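Naphthalene dioxygenase small subunit (Rhodococcus sp., PDB 2B1X) forms the small subunit of a Rieske non-heme iron naphthalene 1,2-dioxygenase, a six-chain assembly of large and small subunits that probably oxidises aromatic rings. Local coordinates at residues B[25-30]-B[95-100]; B[38-43]-B[148-153]; B[110-115]-B[141-146]; B[123-128]-B[164-169]. All coordinates share one frame; numbering follows the deposited sequence.

Contact 1 (B[25-30]-B[95-100]); sequences LLDAGK and SRHFVT
D27 and H97 join the C-terminal end of helix 10-27 to strand 94-106, part of the helix-on-curved-sheet packing of the NTF2-like fold. The carboxylate plane is turned 39° from the imidazole, and OD1 approaches the ring at its edge. H97 ND1 donates to D27 OD1 over a very short 2.5 Å, to be read with caution. The second oxygen takes a backbone N-H: H97 N to D27 OD2 measures 2.9 Å and is nearly straight (178°). H97 CG sits beside that N (chi1 -73°), and one residue thus holds both oxygens and limits rotation of the carboxylate. L26 CB stands over one face of the imidazole, 4.2 Å from the ring centroid, a CH-pi contact. H97 NE2 bonds to I171 O; with ND1 donating as well, the ring is possibly protonated. R96 turns its guanidinium face to D27, with NH1 3.8 Å from D27 OD2, a long ion pair in which no N-H points at the oxygen; its stronger partner is D159 of the second subunit. Beyond D27 the helix ends in a Schellman motif at G29. Water 1 bridges the segments, donating to L26 O at 2.8 Å and lying 2.9 Å from S95 OG.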
loop_
_atom_site.group_PDB
_atom_site.type_symbol
_atom_site.label_atom_id
_atom_site.label_comp_id
_atom_site.label_asym_id
_atom_site.label_seq_id
_atom_site.Cartn_x
_atom_site.Cartn_y
_atom_site.Cartn_z
ATOM N N LEU B 25 -27.891 -5.899 -6.981
ATOM C CA LEU B 25 -28.491 -6.459 -5.769
ATOM C C LEU B 25 -27.406 -6.724 -4.727
ATOM O O LEU B 25 -27.552 -6.316 -3.575
ATOM C CB LEU B 25 -29.253 -7.761 -6.082
ATOM C CG LEU B 25 -30.586 -7.767 -6.853
ATOM C CD1 LEU B 25 -31.185 -9.185 -6.894
ATOM C CD2 LEU B 25 -31.630 -6.814 -6.229
ATOM N N LEU B 26 -26.319 -7.387 -5.128
ATOM C CA LEU B 26 -25.237 -7.688 -4.175
ATOM C C LEU B 26 -24.656 -6.397 -3.585
ATOM O O LEU B 26 -24.455 -6.292 -2.375
ATOM C CB LEU B 26 -24.094 -8.489 -4.847
ATOM C CG LEU B 26 -24.042 -10.038 -4.786
ATOM C CD1 LEU B 26 -25.126 -10.684 -3.942
ATOM C CD2 LEU B 26 -24.034 -10.672 -6.169
ATOM N N ASP B 27 -24.415 -5.408 -4.431
ATOM C CA ASP B 27 -23.819 -4.164 -3.934
ATOM C C ASP B 27 -24.803 -3.341 -3.081
ATOM O O ASP B 27 -24.406 -2.403 -2.426
ATOM C CB ASP B 27 -23.221 -3.330 -5.078
ATOM C CG ASP B 27 -22.102 -4.072 -5.826
ATOM O OD1 ASP B 27 -21.442 -4.950 -5.205
ATOM O OD2 ASP B 27 -21.834 -3.853 -7.034
ATOM N N ALA B 28 -26.081 -3.686 -3.096
ATOM C CA ALA B 28 -27.052 -2.973 -2.267
ATOM C C ALA B 28 -27.380 -3.788 -1.021
ATOM O O ALA B 28 -28.214 -3.368 -0.191
ATOM C CB ALA B 28 -28.292 -2.656 -3.049
ATOM N N GLY B 29 -26.717 -4.939 -0.882
ATOM C CA GLY B 29 -26.910 -5.806 0.263
ATOM C C GLY B 29 -28.271 -6.459 0.247
ATOM O O GLY B 29 -28.795 -6.821 1.307
ATOM N N LYS B 30 -28.862 -6.596 -0.948
ATOM C CA LYS B 30 -30.167 -7.259 -1.088
ATOM C C LYS B 30 -30.011 -8.765 -1.239
ATOM O O LYS B 30 -30.292 -9.319 -2.300
ATOM C CB LYS B 30 -30.952 -6.674 -2.275
ATOM C CG LYS B 30 -31.311 -5.215 -2.060
ATOM C CD LYS B 30 -32.073 -4.599 -3.201
ATOM C CE LYS B 30 -32.462 -3.166 -2.842
ATOM N NZ LYS B 30 -33.024 -2.421 -4.020
ATOM N N SER B 95 -19.148 -2.316 -1.102
ATOM C CA SER B 95 -18.507 -3.100 -2.154
ATOM C C SER B 95 -18.949 -2.649 -3.533
ATOM O O SER B 95 -19.986 -2.019 -3.687
ATOM C CB SER B 95 -18.888 -4.561 -1.974
ATOM O OG SER B 95 -20.285 -4.695 -2.119
ATOM N N ARG B 96 -18.149 -2.976 -4.550
ATOM C CA ARG B 96 -18.591 -2.796 -5.926
ATOM C C ARG B 96 -18.121 -3.954 -6.762
ATOM O O ARG B 96 -16.917 -4.260 -6.808
ATOM C CB ARG B 96 -18.128 -1.460 -6.510
ATOM C CG ARG B 96 -18.752 -1.131 -7.893
ATOM C CD ARG B 96 -19.227 0.335 -7.980
ATOM N NE ARG B 96 -19.910 0.653 -6.735
ATOM C CZ ARG B 96 -21.200 0.411 -6.522
ATOM N NH1 ARG B 96 -21.938 -0.053 -7.515
ATOM N NH2 ARG B 96 -21.744 0.664 -5.318
ATOM N N HIS B 97 -19.078 -4.582 -7.432
ATOM C CA HIS B 97 -18.811 -5.636 -8.371
ATOM C C HIS B 97 -18.662 -4.992 -9.759
ATOM O O HIS B 97 -19.664 -4.648 -10.388
ATOM C CB HIS B 97 -19.993 -6.638 -8.413
ATOM C CG HIS B 97 -20.106 -7.534 -7.206
ATOM N ND1 HIS B 97 -20.358 -7.048 -5.935
ATOM C CD2 HIS B 97 -19.952 -8.874 -7.070
ATOM C CE1 HIS B 97 -20.393 -8.056 -5.070
ATOM N NE2 HIS B 97 -20.130 -9.173 -5.730
ATOM N N PHE B 98 -17.428 -4.827 -10.233
ATOM C CA PHE B 98 -17.211 -4.433 -11.618
ATOM C C PHE B 98 -17.173 -5.709 -12.461
ATOM O O PHE B 98 -16.314 -6.580 -12.242
ATOM C CB PHE B 98 -15.889 -3.672 -11.769
ATOM C CG PHE B 98 -15.842 -2.388 -10.998
ATOM C CD1 PHE B 98 -15.368 -2.373 -9.670
ATOM C CD2 PHE B 98 -16.317 -1.210 -11.560
ATOM C CE1 PHE B 98 -15.295 -1.195 -8.925
ATOM C CE2 PHE B 98 -16.264 0.003 -10.810
ATOM C CZ PHE B 98 -15.764 0.008 -9.496
ATOM N N VAL B 99 -18.087 -5.794 -13.432
ATOM C CA VAL B 99 -18.297 -6.996 -14.239
ATOM C C VAL B 99 -17.996 -6.549 -15.683
ATOM O O VAL B 99 -18.668 -5.643 -16.221
ATOM C CB VAL B 99 -19.756 -7.504 -14.104
ATOM C CG1 VAL B 99 -19.996 -8.684 -14.970
ATOM C CG2 VAL B 99 -20.126 -7.850 -12.589
ATOM N N THR B 100 -16.978 -7.156 -16.293
ATOM C CA THR B 100 -16.537 -6.745 -17.617
ATOM C C THR B 100 -16.186 -7.947 -18.430
ATOM O O THR B 100 -16.142 -9.076 -17.900
ATOM C CB THR B 100 -15.230 -5.896 -17.520
ATOM O OG1 THR B 100 -14.133 -6.779 -17.240
ATOM C CG2 THR B 100 -15.280 -4.921 -16.377
HETATM O O HOH W 1 -21.808 -7.126 -1.930
HETATM O O HOH W 2 -22.129 -1.553 -2.005
HETATM O O HOH W 3 -24.744 0.262 -4.642
#

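Contact 2 (B[38-43]-B[148-153]); sequences VTEDLS and SFLMAK
T39 and S43 meet M151 and A152 through peptide groups, the flat units that carry this contact. T39 N stands above the plane of the M151 carbonyl, 40° out of it, and donates to M151 O at 3.0 Å. S43 N is tilted less, 27° from the plane of the A152 carbonyl, and reaches A152 O at 3.0 Å. Near the same oxygen, L42 CA makes a CA-H...O contact of 3.2 Å with A152 O. K153 CA returns one of 3.2 Å to S43 O, and the K153 side chain begins its run past that carbonyl.

The M151 side chain lies on the face shared with V38. CG is anti to the backbone N (chi1 -172°), and a bend at chi3 sets CE against two apolar groups, 4.2 Å from V38 CG1 and 4.1 Å from L42 CD1. W18 of helix 10-27 packs against the same side chain. L150 instead lays CG against the carbonyl of V38, 4.0 Å from V38 O. Between the two parallel bridges, V38 with M151 and S43 with K153, the chain makes a type I turn from T39 to L42, closed by a bond from L42 N to T39 O. D41 at this turn forms a salt bridge with R143 of strand 132-145.

The carbonyls of M151 and A152, though consecutive, both point toward segment 38-43, while A152 and K153 both face V141 across the other edge of their strand: a classic beta bulge in a mixed sheet.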
loop_
_atom_site.group_PDB
_atom_site.type_symbol
_atom_site.label_atom_id
_atom_site.label_comp_id
_atom_site.label_asym_id
_atom_site.label_seq_id
_atom_site.Cartn_x
_atom_site.Cartn_y
_atom_site.Cartn_z
ATOM N N VAL B 38 -31.238 -17.947 -7.726
ATOM C CA VAL B 38 -30.483 -19.178 -7.826
ATOM C C VAL B 38 -31.362 -20.382 -7.948
ATOM O O VAL B 38 -32.524 -20.391 -7.588
ATOM C CB VAL B 38 -29.411 -19.394 -6.702
ATOM C CG1 VAL B 38 -28.540 -18.129 -6.515
ATOM C CG2 VAL B 38 -30.065 -19.853 -5.397
ATOM N N THR B 39 -30.749 -21.412 -8.467
ATOM C CA THR B 39 -31.429 -22.605 -8.826
ATOM C C THR B 39 -31.382 -23.601 -7.659
ATOM O O THR B 39 -30.543 -23.503 -6.747
ATOM C CB THR B 39 -30.721 -23.096 -10.101
ATOM O OG1 THR B 39 -31.691 -23.528 -11.059
ATOM C CG2 THR B 39 -29.795 -24.265 -9.822
ATOM N N GLU B 40 -32.314 -24.542 -7.693
ATOM C CA GLU B 40 -32.450 -25.575 -6.671
ATOM C C GLU B 40 -31.212 -26.523 -6.601
ATOM O O GLU B 40 -30.863 -27.026 -5.535
ATOM C CB GLU B 40 -33.753 -26.344 -6.939
ATOM C CG GLU B 40 -34.965 -25.480 -7.415
ATOM C CD GLU B 40 -34.889 -24.846 -8.856
ATOM O OE1 GLU B 40 -34.218 -25.363 -9.778
ATOM O OE2 GLU B 40 -35.541 -23.796 -9.097
ATOM N N ASP B 41 -30.557 -26.748 -7.745
ATOM C CA ASP B 41 -29.327 -27.538 -7.808
ATOM C C ASP B 41 -28.059 -26.648 -7.888
ATOM O O ASP B 41 -27.022 -27.078 -8.413
ATOM C CB ASP B 41 -29.374 -28.555 -8.968
ATOM C CG ASP B 41 -29.525 -27.892 -10.351
ATOM O OD1 ASP B 41 -30.189 -26.844 -10.477
ATOM O OD2 ASP B 41 -28.995 -28.355 -11.392
ATOM N N LEU B 42 -28.146 -25.427 -7.347
ATOM C CA LEU B 42 -26.995 -24.495 -7.332
ATOM C C LEU B 42 -25.709 -25.175 -6.894
ATOM O O LEU B 42 -25.695 -25.940 -5.913
ATOM C CB LEU B 42 -27.256 -23.267 -6.438
ATOM C CG LEU B 42 -26.051 -22.328 -6.180
ATOM C CD1 LEU B 42 -25.796 -21.416 -7.383
ATOM C CD2 LEU B 42 -26.227 -21.475 -4.919
ATOM N N SER B 43 -24.644 -24.894 -7.637
ATOM C CA SER B 43 -23.269 -25.121 -7.194
ATOM C C SER B 43 -22.472 -23.817 -7.293
ATOM O O SER B 43 -22.337 -23.231 -8.384
ATOM C CB SER B 43 -22.597 -26.215 -8.034
ATOM O OG SER B 43 -21.224 -26.280 -7.708
ATOM N N SER B 148 -36.893 -14.669 -17.622
ATOM C CA SER B 148 -35.556 -14.344 -17.153
ATOM C C SER B 148 -34.638 -15.574 -17.037
ATOM O O SER B 148 -34.762 -16.540 -17.796
ATOM C CB SER B 148 -35.632 -13.592 -15.821
ATOM O OG SER B 148 -34.515 -12.732 -15.691
ATOM N N PHE B 149 -33.718 -15.522 -16.080
ATOM C CA PHE B 149 -32.719 -16.568 -15.902
ATOM C C PHE B 149 -32.514 -16.869 -14.433
ATOM O O PHE B 149 -32.751 -16.028 -13.566
ATOM C CB PHE B 149 -31.377 -16.157 -16.500
ATOM C CG PHE B 149 -31.402 -15.954 -17.981
ATOM C CD1 PHE B 149 -31.578 -14.688 -18.519
ATOM C CD2 PHE B 149 -31.236 -17.034 -18.847
ATOM C CE1 PHE B 149 -31.598 -14.504 -19.894
ATOM C CE2 PHE B 149 -31.247 -16.851 -20.210
ATOM C CZ PHE B 149 -31.436 -15.584 -20.734
ATOM N N LEU B 150 -32.062 -18.086 -14.173
ATOM C CA LEU B 150 -31.607 -18.483 -12.853
ATOM C C LEU B 150 -30.203 -19.023 -12.981
ATOM O O LEU B 150 -29.841 -19.618 -14.008
ATOM C CB LEU B 150 -32.490 -19.584 -12.280
ATOM C CG LEU B 150 -33.616 -19.303 -11.281
ATOM C CD1 LEU B 150 -34.169 -17.886 -11.337
ATOM C CD2 LEU B 150 -34.725 -20.329 -11.477
ATOM N N MET B 151 -29.430 -18.839 -11.915
ATOM C CA MET B 151 -28.070 -19.329 -11.877
ATOM C C MET B 151 -28.022 -20.725 -11.285
ATOM O O MET B 151 -28.338 -20.926 -10.116
ATOM C CB MET B 151 -27.182 -18.393 -11.060
ATOM C CG MET B 151 -25.684 -18.734 -11.132
ATOM S SD MET B 151 -24.712 -17.394 -10.496
ATOM C CE MET B 151 -25.005 -17.651 -8.681
ATOM N N ALA B 152 -27.559 -21.660 -12.098
ATOM C CA ALA B 152 -27.396 -23.042 -11.696
ATOM C C ALA B 152 -26.004 -23.317 -11.174
ATOM O O ALA B 152 -25.825 -24.204 -10.348
ATOM C CB ALA B 152 -27.704 -23.980 -12.868
ATOM N N LYS B 153 -25.019 -22.556 -11.662
ATOM C CA LYS B 153 -23.617 -22.813 -11.319
ATOM C C LYS B 153 -22.785 -21.552 -11.427
ATOM O O LYS B 153 -23.019 -20.725 -12.297
ATOM C CB LYS B 153 -23.030 -23.909 -12.224
ATOM C CG LYS B 153 -21.652 -24.445 -11.797
ATOM C CD LYS B 153 -21.119 -25.462 -12.813
ATOM C CE LYS B 153 -19.641 -25.744 -12.611
ATOM N NZ LYS B 153 -19.389 -26.662 -11.459
#

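Contact 3 (B[110-115]-B[141-146]); sequences EDEFKV and VLRRAG
F113 and L142 form the hydrogen-bonded pair at the open end of the beta hairpin made by strands 112-124 and 132-145. F113 N reaches L142 O at 2.8 Å and L142 N returns to F113 O at 2.9 Å. On the face carrying F113 and L142 the packing is tight: V115 CG2 meets L142 CD2 at 3.7 Å, and I15 of helix 10-27 packs on both F113 and V115.

The opposite face is more polar and partly open to solvent. There E112 and R143 run side by side, pointing the same way, with carboxylate and guanidinium planes 22° apart. E112 CD is anti to CA (chi2 -165°), which carries the carboxylate out alongside R143. R143 NH1 donates to E112 OE2 at 3.1 Å, a nearly straight salt bridge that lies in the guanidinium plane but meets the oxygen on its anti side. NH2 of the same guanidinium forms a salt bridge with D41, its stronger partner. An alanine in place of R143 would probably leave both E112 and D41 without their positive mate and open a gap beside the CG of E112.

Toward the hairpin's exposed end, R144 N donates to D111 O at 2.8 Å. The R144 guanidinium is almost perpendicular to the F113 ring (84°), receiving the ring's edge on its face: F113 CE1 stands 3.7 Å above the guanidinium plane, and R144 NH2 lies 3.6 Å from F113 CZ.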
loop_
_atom_site.group_PDB
_atom_site.type_symbol
_atom_site.label_atom_id
_atom_site.label_comp_id
_atom_site.label_asym_id
_atom_site.label_seq_id
_atom_site.Cartn_x
_atom_site.Cartn_y
_atom_site.Cartn_z
ATOM N N GLU B 110 -30.305 -26.914 -24.427
ATOM C CA GLU B 110 -31.056 -25.741 -24.865
ATOM C C GLU B 110 -31.576 -25.116 -23.574
ATOM O O GLU B 110 -31.716 -25.822 -22.570
ATOM C CB GLU B 110 -32.240 -26.154 -25.753
ATOM C CG GLU B 110 -31.901 -27.113 -26.887
ATOM C CD GLU B 110 -31.908 -26.437 -28.251
ATOM O OE1 GLU B 110 -33.012 -26.234 -28.815
ATOM O OE2 GLU B 110 -30.813 -26.104 -28.762
ATOM N N ASP B 111 -31.835 -23.809 -23.575
ATOM C CA ASP B 111 -32.279 -23.112 -22.352
ATOM C C ASP B 111 -31.166 -22.925 -21.270
ATOM O O ASP B 111 -31.406 -22.345 -20.213
ATOM C CB ASP B 111 -33.610 -23.709 -21.804
ATOM C CG ASP B 111 -33.453 -24.481 -20.466
ATOM O OD1 ASP B 111 -34.073 -24.060 -19.456
ATOM O OD2 ASP B 111 -32.774 -25.531 -20.325
ATOM N N GLU B 112 -29.959 -23.410 -21.556
ATOM C CA GLU B 112 -28.803 -23.183 -20.691
ATOM C C GLU B 112 -27.727 -22.398 -21.443
ATOM O O GLU B 112 -27.517 -22.617 -22.642
ATOM C CB GLU B 112 -28.236 -24.502 -20.162
ATOM C CG GLU B 112 -29.028 -25.093 -19.007
ATOM C CD GLU B 112 -28.306 -26.191 -18.227
ATOM O OE1 GLU B 112 -27.142 -26.511 -18.522
ATOM O OE2 GLU B 112 -28.917 -26.755 -17.300
ATOM N N PHE B 113 -27.060 -21.481 -20.731
ATOM C CA PHE B 113 -25.990 -20.673 -21.301
ATOM C C PHE B 113 -24.737 -20.664 -20.413
ATOM O O PHE B 113 -24.829 -20.629 -19.184
ATOM C CB PHE B 113 -26.479 -19.249 -21.569
ATOM C CG PHE B 113 -27.598 -19.178 -22.561
ATOM C CD1 PHE B 113 -28.929 -19.286 -22.144
ATOM C CD2 PHE B 113 -27.331 -19.041 -23.923
ATOM C CE1 PHE B 113 -29.981 -19.238 -23.067
ATOM C CE2 PHE B 113 -28.380 -18.994 -24.857
ATOM C CZ PHE B 113 -29.707 -19.095 -24.424
ATOM N N LYS B 114 -23.571 -20.721 -21.056
ATOM C CA LYS B 114 -22.284 -20.598 -20.377
ATOM C C LYS B 114 -21.836 -19.137 -20.443
ATOM O O LYS B 114 -21.619 -18.563 -21.523
ATOM C CB LYS B 114 -21.230 -21.540 -20.977
ATOM C CG LYS B 114 -21.641 -23.027 -21.006
ATOM C CD LYS B 114 -20.514 -23.944 -21.557
ATOM C CE LYS B 114 -20.905 -25.432 -21.450
ATOM N NZ LYS B 114 -20.103 -26.290 -22.396
ATOM N N VAL B 115 -21.725 -18.528 -19.274
ATOM C CA VAL B 115 -21.508 -17.111 -19.190
ATOM C C VAL B 115 -20.250 -16.877 -18.368
ATOM O O VAL B 115 -20.173 -17.311 -17.228
ATOM C CB VAL B 115 -22.726 -16.396 -18.582
ATOM C CG1 VAL B 115 -22.495 -14.897 -18.511
ATOM C CG2 VAL B 115 -23.981 -16.725 -19.410
ATOM N N VAL B 141 -23.211 -21.074 -15.230
ATOM C CA VAL B 141 -24.260 -21.683 -16.047
ATOM C C VAL B 141 -25.554 -20.990 -15.646
ATOM O O VAL B 141 -25.959 -21.028 -14.486
ATOM C CB VAL B 141 -24.326 -23.216 -15.861
ATOM C CG1 VAL B 141 -25.484 -23.854 -16.695
ATOM C CG2 VAL B 141 -22.982 -23.820 -16.240
ATOM N N LEU B 142 -26.160 -20.317 -16.615
ATOM C CA LEU B 142 -27.476 -19.704 -16.444
ATOM C C LEU B 142 -28.544 -20.539 -17.155
ATOM O O LEU B 142 -28.299 -21.068 -18.242
ATOM C CB LEU B 142 -27.465 -18.289 -17.013
ATOM C CG LEU B 142 -27.217 -17.096 -16.088
ATOM C CD1 LEU B 142 -26.406 -17.407 -14.813
ATOM C CD2 LEU B 142 -26.618 -15.954 -16.885
ATOM N N ARG B 143 -29.722 -20.637 -16.540
ATOM C CA ARG B 143 -30.845 -21.392 -17.076
ATOM C C ARG B 143 -32.029 -20.466 -17.273
ATOM O O ARG B 143 -32.354 -19.697 -16.374
ATOM C CB ARG B 143 -31.258 -22.491 -16.102
ATOM C CG ARG B 143 -30.390 -23.722 -16.161
ATOM C CD ARG B 143 -31.167 -25.024 -16.119
ATOM N NE ARG B 143 -31.530 -25.358 -14.756
ATOM C CZ ARG B 143 -30.834 -26.142 -13.936
ATOM N NH1 ARG B 143 -29.710 -26.719 -14.327
ATOM N NH2 ARG B 143 -31.291 -26.357 -12.710
ATOM N N ARG B 144 -32.680 -20.546 -18.437
ATOM C CA ARG B 144 -33.925 -19.807 -18.673
ATOM C C ARG B 144 -34.979 -20.216 -17.662
ATOM O O ARG B 144 -35.090 -21.383 -17.320
ATOM C CB ARG B 144 -34.463 -20.047 -20.087
ATOM C CG ARG B 144 -33.823 -19.180 -21.151
ATOM C CD ARG B 144 -34.695 -18.979 -22.380
ATOM N NE ARG B 144 -33.910 -18.712 -23.586
ATOM C CZ ARG B 144 -33.518 -17.501 -23.975
ATOM N NH1 ARG B 144 -33.823 -16.421 -23.245
ATOM N NH2 ARG B 144 -32.811 -17.372 -25.099
ATOM N N ALA B 145 -35.719 -19.239 -17.160
ATOM C CA ALA B 145 -36.797 -19.479 -16.205
ATOM C C ALA B 145 -37.802 -18.368 -16.400
ATOM O O ALA B 145 -37.520 -17.207 -16.108
ATOM C CB ALA B 145 -36.273 -19.497 -14.769
ATOM N N GLY B 146 -38.965 -18.725 -16.942
ATOM C CA GLY B 146 -39.952 -17.743 -17.349
ATOM C C GLY B 146 -39.371 -16.823 -18.399
ATOM O O GLY B 146 -38.859 -17.284 -19.423
#

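Contact 4 (B[123-128]-B[164-169]); sequences RTRGDV and MTHNLA
N167 OD1 is gripped by both terminal nitrogens of R123. R123 NH2 donates to N167 OD1 at 2.9 Å, in the plane of the amide carbonyl, and R123 NH1 reaches the same N167 OD1 at 3.1 Å, tilted 31° from that plane. The oxygen lies in the plane of the guanidinium, which meets it end-on. R123 NH1 also donates to T165 OG1 at 3.1 Å, again close to the guanidinium plane. CG anti to the backbone N (chi1 -175°) and an extended chain to NE carry the guanidinium across to segment 164-169. The H166 ring lies over one face of the guanidinium, only 14° from parallel and offset toward the rim, with H166 CE1 3.5 Å from R123 NH1. R125 arrives at the edge of that ring instead, its CD 3.6 Å from H166 CE1. On the same chain E89 forms a salt bridge with R123 NH2, S93 bonds to R123 NE, and D132 bonds to T165 OG1. A methionine in place of R123 would probably deprive E89 of its salt bridge to R123, strip N167 OD1 of both donors and leave the H166 ring without the flat group against its face.

R125 bonds to P91 O through NH1 and forms a salt bridge with E374 of a large-subunit chain through NH2, while N167 ND2 bonds to the backbone oxygen of Q370 in that same chain. The arrangement is a buried, multiply bonded arginine that holds the loop 164-169, close to the C-terminus, to the end of strand 112-124 at the interface of small and large subunits.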
loop_
_atom_site.group_PDB
_atom_site.type_symbol
_atom_site.label_atom_id
_atom_site.label_comp_id
_atom_site.label_asym_id
_atom_site.label_seq_id
_atom_site.Cartn_x
_atom_site.Cartn_y
_atom_site.Cartn_z
ATOM N N ARG B 123 -13.663 -3.292 -2.035
ATOM C CA ARG B 123 -14.242 -3.425 -0.667
ATOM C C ARG B 123 -13.613 -2.471 0.365
ATOM O O ARG B 123 -12.415 -2.446 0.466
ATOM C CB ARG B 123 -14.122 -4.887 -0.173
ATOM C CG ARG B 123 -14.810 -5.179 1.209
ATOM C CD ARG B 123 -14.295 -6.466 1.898
ATOM N NE ARG B 123 -15.191 -6.955 2.958
ATOM C CZ ARG B 123 -15.025 -8.106 3.603
ATOM N NH1 ARG B 123 -13.950 -8.867 3.351
ATOM N NH2 ARG B 123 -15.899 -8.476 4.538
ATOM N N THR B 124 -14.429 -1.675 1.088
ATOM C CA THR B 124 -13.958 -0.936 2.268
ATOM C C THR B 124 -14.842 -1.253 3.474
ATOM O O THR B 124 -16.001 -1.584 3.316
ATOM C CB THR B 124 -13.925 0.614 2.063
ATOM O OG1 THR B 124 -15.257 1.094 1.821
ATOM C CG2 THR B 124 -13.124 1.033 0.797
ATOM N N ARG B 125 -14.281 -1.096 4.661
ATOM C CA ARG B 125 -15.036 -1.223 5.928
ATOM C C ARG B 125 -14.635 -0.126 6.901
ATOM O O ARG B 125 -13.449 0.283 6.950
ATOM C CB ARG B 125 -14.774 -2.586 6.590
ATOM C CG ARG B 125 -15.221 -3.803 5.795
ATOM C CD ARG B 125 -15.190 -5.161 6.597
ATOM N NE ARG B 125 -15.882 -5.066 7.892
ATOM C CZ ARG B 125 -17.185 -4.904 8.049
ATOM N NH1 ARG B 125 -17.972 -4.793 6.986
ATOM N NH2 ARG B 125 -17.711 -4.795 9.283
ATOM N N GLY B 126 -15.609 0.396 7.643
ATOM C CA GLY B 126 -15.309 1.380 8.684
ATOM C C GLY B 126 -14.696 2.656 8.156
ATOM O O GLY B 126 -14.893 3.025 7.006
ATOM N N ASP B 127 -13.910 3.322 8.985
ATOM C CA ASP B 127 -13.382 4.618 8.584
ATOM C C ASP B 127 -11.882 4.610 8.401
ATOM O O ASP B 127 -11.278 5.655 8.309
ATOM C CB ASP B 127 -13.823 5.709 9.572
ATOM C CG ASP B 127 -13.171 5.573 10.976
ATOM O OD1 ASP B 127 -12.581 4.505 11.370
ATOM O OD2 ASP B 127 -13.210 6.540 11.757
ATOM N N VAL B 128 -11.300 3.417 8.308
ATOM C CA VAL B 128 -9.874 3.276 8.060
ATOM C C VAL B 128 -9.560 3.501 6.565
ATOM O O VAL B 128 -10.276 3.003 5.694
ATOM C CB VAL B 128 -9.348 1.896 8.631
ATOM C CG1 VAL B 128 -10.034 0.708 7.906
ATOM C CG2 VAL B 128 -7.779 1.819 8.583
ATOM N N MET B 164 -6.275 -11.768 -0.625
ATOM C CA MET B 164 -5.959 -10.464 -0.067
ATOM C C MET B 164 -7.194 -9.688 0.456
ATOM O O MET B 164 -7.403 -8.510 0.145
ATOM C CB MET B 164 -5.107 -9.684 -1.036
ATOM C CG MET B 164 -3.717 -10.354 -1.148
ATOM S SD MET B 164 -2.604 -9.503 -2.246
ATOM C CE MET B 164 -3.079 -10.192 -3.771
ATOM N N THR B 165 -7.974 -10.371 1.281
ATOM C CA THR B 165 -9.018 -9.755 2.097
ATOM C C THR B 165 -9.207 -10.640 3.315
ATOM O O THR B 165 -8.794 -11.824 3.294
ATOM C CB THR B 165 -10.304 -9.491 1.289
ATOM O OG1 THR B 165 -11.176 -8.669 2.053
ATOM C CG2 THR B 165 -11.055 -10.772 0.991
ATOM N N HIS B 166 -9.776 -10.089 4.383
ATOM C CA HIS B 166 -9.746 -10.764 5.696
ATOM C C HIS B 166 -10.834 -11.843 5.880
ATOM O O HIS B 166 -10.787 -12.602 6.843
ATOM C CB HIS B 166 -9.810 -9.736 6.840
ATOM C CG HIS B 166 -11.045 -8.895 6.798
ATOM N ND1 HIS B 166 -11.148 -7.793 5.979
ATOM C CD2 HIS B 166 -12.266 -9.059 7.366
ATOM C CE1 HIS B 166 -12.371 -7.290 6.072
ATOM N NE2 HIS B 166 -13.057 -8.015 6.940
ATOM N N ASN B 167 -11.786 -11.935 4.957
ATOM C CA ASN B 167 -12.764 -13.026 4.949
ATOM C C ASN B 167 -13.498 -13.011 3.606
ATOM O O ASN B 167 -13.412 -12.045 2.864
ATOM C CB ASN B 167 -13.727 -13.030 6.181
ATOM C CG ASN B 167 -14.493 -11.696 6.400
ATOM O OD1 ASN B 167 -14.807 -10.987 5.467
ATOM N ND2 ASN B 167 -14.802 -11.374 7.684
ATOM N N LEU B 168 -14.202 -14.081 3.275
ATOM C CA LEU B 168 -15.056 -14.049 2.114
ATOM C C LEU B 168 -16.483 -13.975 2.583
ATOM O O LEU B 168 -17.273 -14.910 2.425
ATOM C CB LEU B 168 -14.787 -15.255 1.198
ATOM C CG LEU B 168 -13.438 -15.260 0.468
ATOM C CD1 LEU B 168 -13.360 -16.537 -0.398
ATOM C CD2 LEU B 168 -13.204 -14.032 -0.388
ATOM N N ALA B 169 -16.795 -12.861 3.213
ATOM C CA ALA B 169 -18.120 -12.592 3.754
ATOM C C ALA B 169 -19.092 -12.092 2.669
ATOM O O ALA B 169 -20.328 -12.153 2.848
ATOM C CB ALA B 169 -18.021 -11.581 4.933
#

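All four contacts reach the one mixed sheet. Contacts 2 and 3 touch, their centres about 9 Å apart on adjacent strands 148-158 and 132-145, and contact 3 nests inside the loop that contact 2 closes. Contact 1 lies about 18 Å from contact 2 and about 14 Å from contact 4, centre to centre, and ties helix 10-27 to outer strand 94-106. It closes before contacts 3 and 4 open; contact 4 crosses contacts 2 and 3. Contact 4 shares strand 112-124 with contact 3, yet their centres are about 33 Å apart, on opposite sides of the chain's centre. Contacts 2 and 3, which no other chain touches, join strands within the subunit, while contacts 1 and 4 also meet neighbouring subunits.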